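Local coordinates for flagellar basal body protein (Helicobacter pylori, PDB 5NPY), which is a flagellar hook protein that probably forms part of the curved hook joining the basal body to the flagellar filament, at residues F224-L232 and Y377-P385; K394-Y403 and D415-S425. All coordinates share one frame; numbering follows the deposited sequence.

Contacts 1 and 2 lie side by side, their centres about 12 Å apart, and follow one another along the chain, the first closing before the second opens. Both reach the same antiparallel sheet: strand 370-381 carries the second half of contact 1 and pairs with strand 396-406, which in turn forms the hairpin of contact 2 with strand 411-423. Contact 1 thus fastens the end of helix 221-226 and the loop after it to the sheet, while contact 2 is pairing within the sheet. T380 OG1 and T397 OG1, 2.6 Å apart, link them, and both touch the same tris-hydroxymethyl-methyl-ammonium ion, bound where the helix end meets the sheet.

Contact 1: residues F224-L232 and Y377-P385; sequences FLNQDINAL and YYMTNSNDP. With 144 (tris-hydroxymethyl-methyl-ammonium), chain B.
Q227 lays its side-chain amide against the backbone of M379, with NE2 giving a nearly straight bond (172°) to M379 O, 2.7 Å away and in the carbonyl plane. The same NE2 also donates to A231 O, and both acceptors lie close to the amide plane, which fixes its rotation. D228 has CG anti to its backbone N (chi1 -178°), which brings OD1 to S382: S382 N meets it at 2.9 Å on the anti side, tilted out of the carboxylate plane, and S382 OG comes from above that plane on the same face. Its other oxygen, OD2, takes the N-H of N230, an Asx turn opening the type I turn D228-A231, and a further bond from Y266; K277 pairs with OD1. N230 ND2 reaches S382 OG at 3.0 Å, in its own amide plane, so this hydroxyl accepts from one side chain and donates to another. Where the turn meets strand 370-381, D228 N binds T380 O, and T380 and N381 both face T397 in a classic beta bulge. A231 CB rests 3.6 Å from M379 CE. At the bulge, T380 OG1 donates to O3 of the bound tris-hydroxymethyl-methyl-ammonium at 2.9 Å and is also hydrogen-bonded to T397 OG1.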
loop_
_atom_site.group_PDB
_atom_site.type_symbol
_atom_site.label_atom_id
_atom_site.label_comp_id
_atom_site.label_asym_id
_atom_site.label_seq_id
_atom_site.Cartn_x
_atom_site.Cartn_y
_atom_site.Cartn_z
ATOM N N PHE A 224 21.554 20.297 6.879
ATOM C CA PHE A 224 22.108 20.572 8.198
ATOM C C PHE A 224 21.444 21.798 8.838
ATOM O O PHE A 224 21.048 21.756 10.011
ATOM C CB PHE A 224 23.629 20.720 8.067
ATOM C CG PHE A 224 24.291 21.434 9.211
ATOM C CD1 PHE A 224 24.465 20.806 10.437
ATOM C CD2 PHE A 224 24.777 22.722 9.050
ATOM C CE1 PHE A 224 25.092 21.447 11.493
ATOM C CE2 PHE A 224 25.409 23.383 10.101
ATOM C CZ PHE A 224 25.570 22.746 11.328
ATOM N N LEU A 225 21.236 22.870 8.067
ATOM C CA LEU A 225 20.718 24.087 8.686
ATOM C C LEU A 225 19.281 23.914 9.155
ATOM O O LEU A 225 18.915 24.430 10.225
ATOM C CB LEU A 225 20.828 25.280 7.735
ATOM C CG LEU A 225 22.269 25.743 7.511
ATOM C CD1 LEU A 225 22.318 26.976 6.619
ATOM C CD2 LEU A 225 22.986 25.976 8.848
ATOM N N ASN A 226 18.464 23.175 8.384
ATOM C CA ASN A 226 17.024 23.066 8.597
ATOM C C ASN A 226 16.609 21.850 9.434
ATOM O O ASN A 226 15.409 21.588 9.552
ATOM C CB ASN A 226 16.283 23.031 7.251
ATOM C CG ASN A 226 16.480 24.311 6.436
ATOM O OD1 ASN A 226 16.928 25.338 6.964
ATOM N ND2 ASN A 226 16.140 24.255 5.144
ATOM N N GLN A 227 17.556 21.107 9.996
ATOM C CA GLN A 227 17.220 19.945 10.805
ATOM C C GLN A 227 16.839 20.395 12.212
ATOM O O GLN A 227 17.596 21.093 12.883
ATOM C CB GLN A 227 18.376 18.949 10.832
ATOM C CG GLN A 227 18.137 17.706 11.660
ATOM C CD GLN A 227 17.229 16.750 10.970
ATOM O OE1 GLN A 227 16.938 16.884 9.757
ATOM N NE2 GLN A 227 16.724 15.777 11.736
ATOM N N ASP A 228 15.633 20.048 12.622
ATOM C CA ASP A 228 15.190 20.246 13.995
ATOM C C ASP A 228 16.124 19.471 14.946
ATOM O O ASP A 228 16.304 18.254 14.813
ATOM C CB ASP A 228 13.729 19.770 14.102
ATOM C CG ASP A 228 13.105 19.979 15.498
ATOM O OD1 ASP A 228 11.867 19.850 15.602
ATOM O OD2 ASP A 228 13.824 20.240 16.486
ATOM N N ILE A 229 16.750 20.184 15.879
ATOM C CA ILE A 229 17.691 19.551 16.804
ATOM C C ILE A 229 17.004 18.503 17.695
ATOM O O ILE A 229 17.662 17.573 18.174
ATOM C CB ILE A 229 18.405 20.639 17.635
ATOM C CG1 ILE A 229 19.629 20.070 18.342
ATOM C CG2 ILE A 229 17.453 21.294 18.650
ATOM C CD1 ILE A 229 20.442 21.118 19.051
ATOM N N ASN A 230 15.682 18.628 17.932
ATOM C CA ASN A 230 14.911 17.593 18.630
ATOM C C ASN A 230 14.641 16.368 17.761
ATOM O O ASN A 230 14.225 15.332 18.300
ATOM C CB ASN A 230 13.568 18.150 19.123
ATOM C CG ASN A 230 12.898 17.245 20.164
ATOM O OD1 ASN A 230 13.490 16.967 21.229
ATOM N ND2 ASN A 230 11.678 16.821 19.900
ATOM N N ALA A 231 14.835 16.470 16.441
ATOM C CA ALA A 231 14.723 15.323 15.529
ATOM C C ALA A 231 16.069 14.630 15.364
ATOM O O ALA A 231 16.510 14.313 14.253
ATOM C CB ALA A 231 14.165 15.763 14.172
ATOM N N LEU A 232 16.730 14.390 16.498
ATOM C CA LEU A 232 18.078 13.840 16.518
ATOM C C LEU A 232 18.256 12.917 17.719
ATOM O O LEU A 232 17.429 12.878 18.636
ATOM C CB LEU A 232 19.124 14.954 16.568
ATOM C CG LEU A 232 19.256 15.829 15.317
ATOM C CD1 LEU A 232 20.108 17.009 15.668
ATOM C CD2 LEU A 232 19.868 15.037 14.163
ATOM N N TYR A 377 13.302 6.776 5.046
ATOM C CA TYR A 377 12.667 7.912 5.714
ATOM C C TYR A 377 13.639 8.515 6.719
ATOM O O TYR A 377 14.244 7.791 7.528
ATOM C CB TYR A 377 11.373 7.471 6.436
ATOM C CG TYR A 377 10.370 6.675 5.584
ATOM C CD1 TYR A 377 9.131 7.222 5.231
ATOM C CD2 TYR A 377 10.659 5.368 5.149
ATOM C CE1 TYR A 377 8.205 6.503 4.447
ATOM C CE2 TYR A 377 9.742 4.645 4.395
ATOM C CZ TYR A 377 8.514 5.222 4.032
ATOM O OH TYR A 377 7.595 4.518 3.260
ATOM N N TYR A 378 13.781 9.837 6.680
ATOM C CA TYR A 378 14.640 10.566 7.600
ATOM C C TYR A 378 13.803 11.663 8.230
ATOM O O TYR A 378 13.195 12.457 7.507
ATOM C CB TYR A 378 15.849 11.162 6.880
ATOM C CG TYR A 378 16.615 10.182 6.006
ATOM C CD1 TYR A 378 16.357 10.076 4.642
ATOM C CD2 TYR A 378 17.598 9.379 6.537
ATOM C CE1 TYR A 378 17.060 9.174 3.835
ATOM C CE2 TYR A 378 18.289 8.476 5.754
ATOM C CZ TYR A 378 18.015 8.378 4.407
ATOM O OH TYR A 378 18.708 7.482 3.640
ATOM N N MET A 379 13.767 11.718 9.569
ATOM C CA MET A 379 12.942 12.708 10.272
ATOM C C MET A 379 13.647 14.045 10.363
ATOM O O MET A 379 14.811 14.120 10.758
ATOM C CB MET A 379 12.578 12.254 11.676
ATOM C CG MET A 379 11.480 13.109 12.307
ATOM S SD MET A 379 10.908 12.307 13.844
ATOM C CE MET A 379 11.781 13.254 15.065
ATOM N N THR A 380 12.925 15.109 10.040
ATOM C CA THR A 380 13.537 16.419 9.907
ATOM C C THR A 380 12.966 17.449 10.857
ATOM O O THR A 380 13.637 18.451 11.127
ATOM C CB THR A 380 13.372 16.947 8.467
ATOM O OG1 THR A 380 11.965 16.998 8.142
ATOM C CG2 THR A 380 14.084 16.036 7.469
ATOM N N ASN A 381 11.751 17.248 11.341
ATOM C CA ASN A 381 11.071 18.215 12.178
ATOM C C ASN A 381 10.162 17.476 13.143
ATOM O O ASN A 381 9.444 16.557 12.740
ATOM C CB ASN A 381 10.230 19.206 11.360
ATOM C CG ASN A 381 9.822 20.403 12.173
ATOM O OD1 ASN A 381 10.652 21.239 12.512
ATOM N ND2 ASN A 381 8.549 20.472 12.527
ATOM N N SER A 382 10.177 17.887 14.403
ATOM C CA SER A 382 9.306 17.261 15.388
ATOM C C SER A 382 8.221 18.246 15.811
ATOM O O SER A 382 8.419 19.468 15.778
ATOM C CB SER A 382 10.111 16.776 16.597
ATOM O OG SER A 382 10.472 17.875 17.399
ATOM N N ASN A 383 7.056 17.712 16.165
ATOM C CA ASN A 383 5.923 18.548 16.563
ATOM C C ASN A 383 6.048 18.874 18.053
ATOM O O ASN A 383 5.787 18.039 18.916
ATOM C CB ASN A 383 4.602 17.864 16.226
ATOM C CG ASN A 383 3.407 18.445 17.007
ATOM O OD1 ASN A 383 2.744 17.738 17.774
ATOM N ND2 ASN A 383 3.152 19.732 16.830
ATOM N N ASP A 384 6.465 20.100 18.339
ATOM C CA ASP A 384 6.586 20.602 19.689
ATOM C C ASP A 384 5.188 20.937 20.223
ATOM O O ASP A 384 4.487 21.740 19.611
ATOM C CB ASP A 384 7.514 21.821 19.692
ATOM C CG ASP A 384 7.653 22.484 21.082
ATOM O OD1 ASP A 384 6.906 22.143 22.012
ATOM O OD2 ASP A 384 8.564 23.349 21.260
ATOM N N PRO A 385 4.750 20.337 21.338
ATOM C CA PRO A 385 3.395 20.637 21.825
ATOM C C PRO A 385 3.184 22.092 22.191
ATOM O O PRO A 385 2.038 22.530 22.191
ATOM C CB PRO A 385 3.251 19.719 23.050
ATOM C CG PRO A 385 4.654 19.469 23.500
ATOM C CD PRO A 385 5.414 19.339 22.192
HETATM C C1 144 B . 11.128 21.982 5.744
HETATM N N 144 B . 11.801 20.779 6.234
HETATM C C2 144 B . 13.139 21.124 6.715
HETATM O O2 144 B . 14.091 21.269 5.689
HETATM C C3 144 B . 11.917 19.796 5.163
HETATM O O3 144 B . 12.144 18.509 5.694
HETATM C C4 144 B . 11.095 20.126 7.350
HETATM O O4 144 B . 9.933 20.733 7.869
#

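Contact 2: residues K394-Y403 and D415-S425; sequences KNQTWEVKSY and DPTWEIVGFDS. With 144 (tris-hydroxymethyl-methyl-ammonium), chain B.
The indole of W418 carries the aliphatic chain of K401 across one face: CB stands 3.4 Å from the centroid of the six-membered ring, only 9° off its normal, a CH-pi contact. K401 CG is anti to the backbone N (chi1 159°) and the chain runs on extended, which keeps CD near the ring at CZ2 and lays CG beside P416 CB. R223 adds a cation-pi contact to the same indole. On the other face of the sheet the edge of the F423 ring receives W398 CD1, 3.8 Å from F423 CE1 and in the plane of the phenyl ring; the two ring planes are turned 80° apart. Next to W398 and F423 on the same face, V400 CG2 touches V421 CG2, each methyl reaching across from the neighbouring strand.

Strands 396-406 and 411-423 form a beta hairpin, the short segments running antiparallel. W398 with V421, V400 with E419 and S402 with T417 are hydrogen-bonded pairs; V400 N to E419 O, 2.8 Å, is nearly straight. T397 with G422, E399 with I420 and K401 with W418 are the non-hydrogen-bonded pairs. From this second set T397 and E399 present their polar ends to the bound tris-hydroxymethyl-methyl-ammonium: its O3 donates to E399 OE2 at 2.7 Å and its O4 makes a weak bond to T397 OG1, which T380 also holds. I420 CD1 packs on C3 of the ion, and I420 CG1 lies alongside E399 CG. At the hairpin's open end K394 NZ donates to S425 OG at 3.0 Å and to N395 OD1, while a water bridges Q396 N and F423 O. Towards the turn another water joins S402 O, D415 O and T417 OG1.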
loop_
_atom_site.group_PDB
_atom_site.type_symbol
_atom_site.label_atom_id
_atom_site.label_comp_id
_atom_site.label_asym_id
_atom_site.label_seq_id
_atom_site.Cartn_x
_atom_site.Cartn_y
_atom_site.Cartn_z
ATOM N N LYS A 394 5.277 23.639 12.720
ATOM C CA LYS A 394 4.439 22.936 13.678
ATOM C C LYS A 394 4.380 21.435 13.392
ATOM O O LYS A 394 4.443 20.609 14.322
ATOM C CB LYS A 394 3.028 23.526 13.666
ATOM C CG LYS A 394 2.224 23.206 14.910
ATOM C CD LYS A 394 0.952 22.505 14.557
ATOM C CE LYS A 394 0.140 23.313 13.556
ATOM N NZ LYS A 394 -0.738 22.396 12.804
ATOM N N ASN A 395 4.170 21.058 12.130
ATOM C CA ASN A 395 3.937 19.656 11.798
ATOM C C ASN A 395 5.218 18.833 11.826
ATOM O O ASN A 395 6.273 19.273 11.348
ATOM C CB ASN A 395 3.304 19.532 10.419
ATOM C CG ASN A 395 1.932 20.044 10.395
ATOM O OD1 ASN A 395 1.357 20.278 11.451
ATOM N ND2 ASN A 395 1.375 20.247 9.195
ATOM N N GLN A 396 5.110 17.615 12.357
ATOM C CA GLN A 396 6.205 16.666 12.237
ATOM C C GLN A 396 6.386 16.302 10.774
ATOM O O GLN A 396 5.409 16.109 10.042
ATOM C CB GLN A 396 5.936 15.413 13.058
ATOM C CG GLN A 396 6.678 14.197 12.560
ATOM C CD GLN A 396 6.895 13.195 13.646
ATOM O OE1 GLN A 396 7.182 13.562 14.792
ATOM N NE2 GLN A 396 6.758 11.906 13.307
ATOM N N THR A 397 7.640 16.238 10.329
ATOM C CA THR A 397 7.905 15.929 8.931
ATOM C C THR A 397 9.049 14.943 8.822
ATOM O O THR A 397 9.986 14.951 9.624
ATOM C CB THR A 397 8.244 17.191 8.043
ATOM O OG1 THR A 397 9.489 17.774 8.443
ATOM C CG2 THR A 397 7.143 18.218 8.132
ATOM N N TRP A 398 8.973 14.133 7.780
ATOM C CA TRP A 398 10.044 13.255 7.340
ATOM C C TRP A 398 10.317 13.550 5.876
ATOM O O TRP A 398 9.392 13.868 5.129
ATOM C CB TRP A 398 9.663 11.765 7.509
ATOM C CG TRP A 398 9.345 11.356 8.903
ATOM C CD1 TRP A 398 8.372 11.869 9.707
ATOM C CD2 TRP A 398 9.971 10.296 9.656
ATOM N NE1 TRP A 398 8.356 11.196 10.917
ATOM C CE2 TRP A 398 9.333 10.238 10.910
ATOM C CE3 TRP A 398 11.015 9.397 9.387
ATOM C CZ2 TRP A 398 9.709 9.333 11.899
ATOM C CZ3 TRP A 398 11.377 8.494 10.360
ATOM C CH2 TRP A 398 10.723 8.464 11.605
ATOM N N GLU A 399 11.581 13.430 5.457
ATOM C CA GLU A 399 11.925 13.451 4.035
ATOM C C GLU A 399 12.176 12.031 3.551
ATOM O O GLU A 399 13.021 11.314 4.118
ATOM C CB GLU A 399 13.152 14.319 3.742
ATOM C CG GLU A 399 12.959 15.751 4.160
ATOM C CD GLU A 399 13.897 16.703 3.467
ATOM O OE1 GLU A 399 14.351 16.384 2.351
ATOM O OE2 GLU A 399 14.165 17.772 4.041
ATOM N N VAL A 400 11.485 11.656 2.468
ATOM C CA VAL A 400 11.448 10.283 1.965
ATOM C C VAL A 400 12.168 10.182 0.614
ATOM O O VAL A 400 11.843 10.905 -0.337
ATOM C CB VAL A 400 9.997 9.789 1.843
ATOM C CG1 VAL A 400 9.974 8.340 1.395
ATOM C CG2 VAL A 400 9.160 10.075 3.174
ATOM N N LYS A 401 13.089 9.230 0.515
ATOM C CA LYS A 401 13.896 8.957 -0.673
ATOM C C LYS A 401 13.417 7.632 -1.259
ATOM O O LYS A 401 13.612 6.584 -0.639
ATOM C CB LYS A 401 15.370 8.899 -0.258
ATOM C CG LYS A 401 16.342 8.162 -1.169
ATOM C CD LYS A 401 17.700 7.982 -0.464
ATOM C CE LYS A 401 18.841 7.966 -1.478
ATOM N NZ LYS A 401 20.163 8.176 -0.837
ATOM N N SER A 402 12.777 7.667 -2.438
ATOM C CA SER A 402 12.175 6.472 -3.021
ATOM C C SER A 402 12.785 6.119 -4.383
ATOM O O SER A 402 13.083 7.004 -5.198
ATOM C CB SER A 402 10.661 6.625 -3.176
ATOM O OG SER A 402 10.024 6.995 -1.963
ATOM N N TYR A 403 12.914 4.813 -4.642
ATOM C CA TYR A 403 13.527 4.287 -5.860
ATOM C C TYR A 403 13.135 2.821 -5.991
ATOM O O TYR A 403 12.551 2.228 -5.074
ATOM C CB TYR A 403 15.052 4.449 -5.838
ATOM C CG TYR A 403 15.659 3.950 -4.538
ATOM C CD1 TYR A 403 16.088 2.629 -4.412
ATOM C CD2 TYR A 403 15.772 4.786 -3.424
ATOM C CE1 TYR A 403 16.625 2.155 -3.215
ATOM C CE2 TYR A 403 16.299 4.304 -2.212
ATOM C CZ TYR A 403 16.724 2.981 -2.131
ATOM O OH TYR A 403 17.250 2.478 -0.974
ATOM N N ASP A 415 16.995 6.694 -10.559
ATOM C CA ASP A 415 17.546 7.607 -9.568
ATOM C C ASP A 415 16.531 7.808 -8.444
ATOM O O ASP A 415 15.329 7.619 -8.645
ATOM C CB ASP A 415 17.886 8.960 -10.201
ATOM C CG ASP A 415 19.326 9.040 -10.714
ATOM O OD1 ASP A 415 19.905 7.986 -11.070
ATOM O OD2 ASP A 415 19.868 10.173 -10.762
ATOM N N PRO A 416 16.958 8.158 -7.240
ATOM C CA PRO A 416 15.979 8.379 -6.163
ATOM C C PRO A 416 15.116 9.616 -6.403
ATOM O O PRO A 416 15.574 10.622 -6.949
ATOM C CB PRO A 416 16.847 8.533 -4.907
ATOM C CG PRO A 416 18.260 8.789 -5.424
ATOM C CD PRO A 416 18.339 8.068 -6.738
ATOM N N THR A 417 13.847 9.513 -5.993
ATOM C CA THR A 417 12.886 10.611 -5.996
ATOM C C THR A 417 12.579 11.021 -4.553
ATOM O O THR A 417 12.110 10.199 -3.750
ATOM C CB THR A 417 11.591 10.216 -6.708
ATOM O OG1 THR A 417 11.880 9.687 -8.012
ATOM C CG2 THR A 417 10.674 11.445 -6.842
ATOM N N TRP A 418 12.805 12.294 -4.239
ATOM C CA TRP A 418 12.629 12.817 -2.891
ATOM C C TRP A 418 11.267 13.479 -2.744
ATOM O O TRP A 418 10.802 14.188 -3.637
ATOM C CB TRP A 418 13.737 13.814 -2.517
ATOM C CG TRP A 418 15.054 13.150 -2.275
ATOM C CD1 TRP A 418 15.972 12.836 -3.211
ATOM C CD2 TRP A 418 15.585 12.676 -1.021
ATOM N NE1 TRP A 418 17.045 12.220 -2.644
ATOM C CE2 TRP A 418 16.840 12.100 -1.298
ATOM C CE3 TRP A 418 15.136 12.705 0.302
ATOM C CZ2 TRP A 418 17.659 11.549 -0.303
ATOM C CZ3 TRP A 418 15.946 12.151 1.294
ATOM C CH2 TRP A 418 17.191 11.586 0.984
ATOM N N GLU A 419 10.633 13.236 -1.605
ATOM C CA GLU A 419 9.323 13.778 -1.303
ATOM C C GLU A 419 9.305 14.127 0.179
ATOM O O GLU A 419 9.900 13.413 0.997
ATOM C CB GLU A 419 8.246 12.753 -1.675
ATOM C CG GLU A 419 6.839 13.259 -1.641
ATOM C CD GLU A 419 6.634 14.386 -2.634
ATOM O OE1 GLU A 419 7.046 14.232 -3.810
ATOM O OE2 GLU A 419 6.097 15.438 -2.219
ATOM N N ILE A 420 8.667 15.239 0.532
ATOM C CA ILE A 420 8.587 15.659 1.929
ATOM C C ILE A 420 7.197 15.333 2.449
ATOM O O ILE A 420 6.187 15.633 1.796
ATOM C CB ILE A 420 8.914 17.149 2.113
ATOM C CG1 ILE A 420 10.341 17.452 1.623
ATOM C CG2 ILE A 420 8.793 17.536 3.581
ATOM C CD1 ILE A 420 10.693 18.912 1.654
ATOM N N VAL A 421 7.151 14.716 3.623
ATOM C CA VAL A 421 5.946 14.140 4.207
ATOM C C VAL A 421 5.689 14.792 5.559
ATOM O O VAL A 421 6.638 15.022 6.312
ATOM C CB VAL A 421 6.144 12.620 4.339
ATOM C CG1 VAL A 421 5.348 12.057 5.419
ATOM C CG2 VAL A 421 5.888 11.941 3.034
ATOM N N GLY A 422 4.412 15.133 5.845
ATOM C CA GLY A 422 4.039 15.763 7.095
ATOM C C GLY A 422 2.912 15.010 7.799
ATOM O O GLY A 422 2.276 14.130 7.227
ATOM N N PHE A 423 2.674 15.367 9.061
ATOM C CA PHE A 423 1.611 14.724 9.837
ATOM C C PHE A 423 0.723 15.754 10.518
ATOM O O PHE A 423 1.217 16.685 11.153
ATOM C CB PHE A 423 2.170 13.751 10.893
ATOM C CG PHE A 423 2.736 12.508 10.289
ATOM C CD1 PHE A 423 4.084 12.418 9.996
ATOM C CD2 PHE A 423 1.905 11.456 9.940
ATOM C CE1 PHE A 423 4.610 11.287 9.391
ATOM C CE2 PHE A 423 2.428 10.319 9.335
ATOM C CZ PHE A 423 3.777 10.231 9.078
ATOM N N ASP A 424 -0.586 15.545 10.429
ATOM C CA ASP A 424 -1.539 16.414 11.104
ATOM C C ASP A 424 -1.297 16.394 12.611
ATOM O O ASP A 424 -1.216 15.334 13.231
ATOM C CB ASP A 424 -2.956 15.971 10.750
ATOM C CG ASP A 424 -4.028 16.884 11.327
ATOM O OD1 ASP A 424 -4.769 17.488 10.528
ATOM O OD2 ASP A 424 -4.142 16.981 12.567
ATOM N N SER A 425 -1.142 17.575 13.204
ATOM C CA SER A 425 -0.737 17.619 14.605
ATOM C C SER A 425 -1.814 17.087 15.557
ATOM O O SER A 425 -1.489 16.734 16.695
ATOM C CB SER A 425 -0.344 19.048 14.969
ATOM O OG SER A 425 -1.324 19.960 14.498
HETATM C C1 144 B . 11.128 21.982 5.744
HETATM N N 144 B . 11.801 20.779 6.234
HETATM C C2 144 B . 13.139 21.124 6.715
HETATM O O2 144 B . 14.091 21.269 5.689
HETATM C C3 144 B . 11.917 19.796 5.163
HETATM O O3 144 B . 12.144 18.509 5.694
HETATM C C4 144 B . 11.095 20.126 7.350
HETATM O O4 144 B . 9.933 20.733 7.869
HETATM O O HOH W 1 2.572 17.039 13.402
HETATM O O HOH W 2 9.843 9.646 -2.051
HETATM O O HOH W 3 12.777 7.228 -8.309
#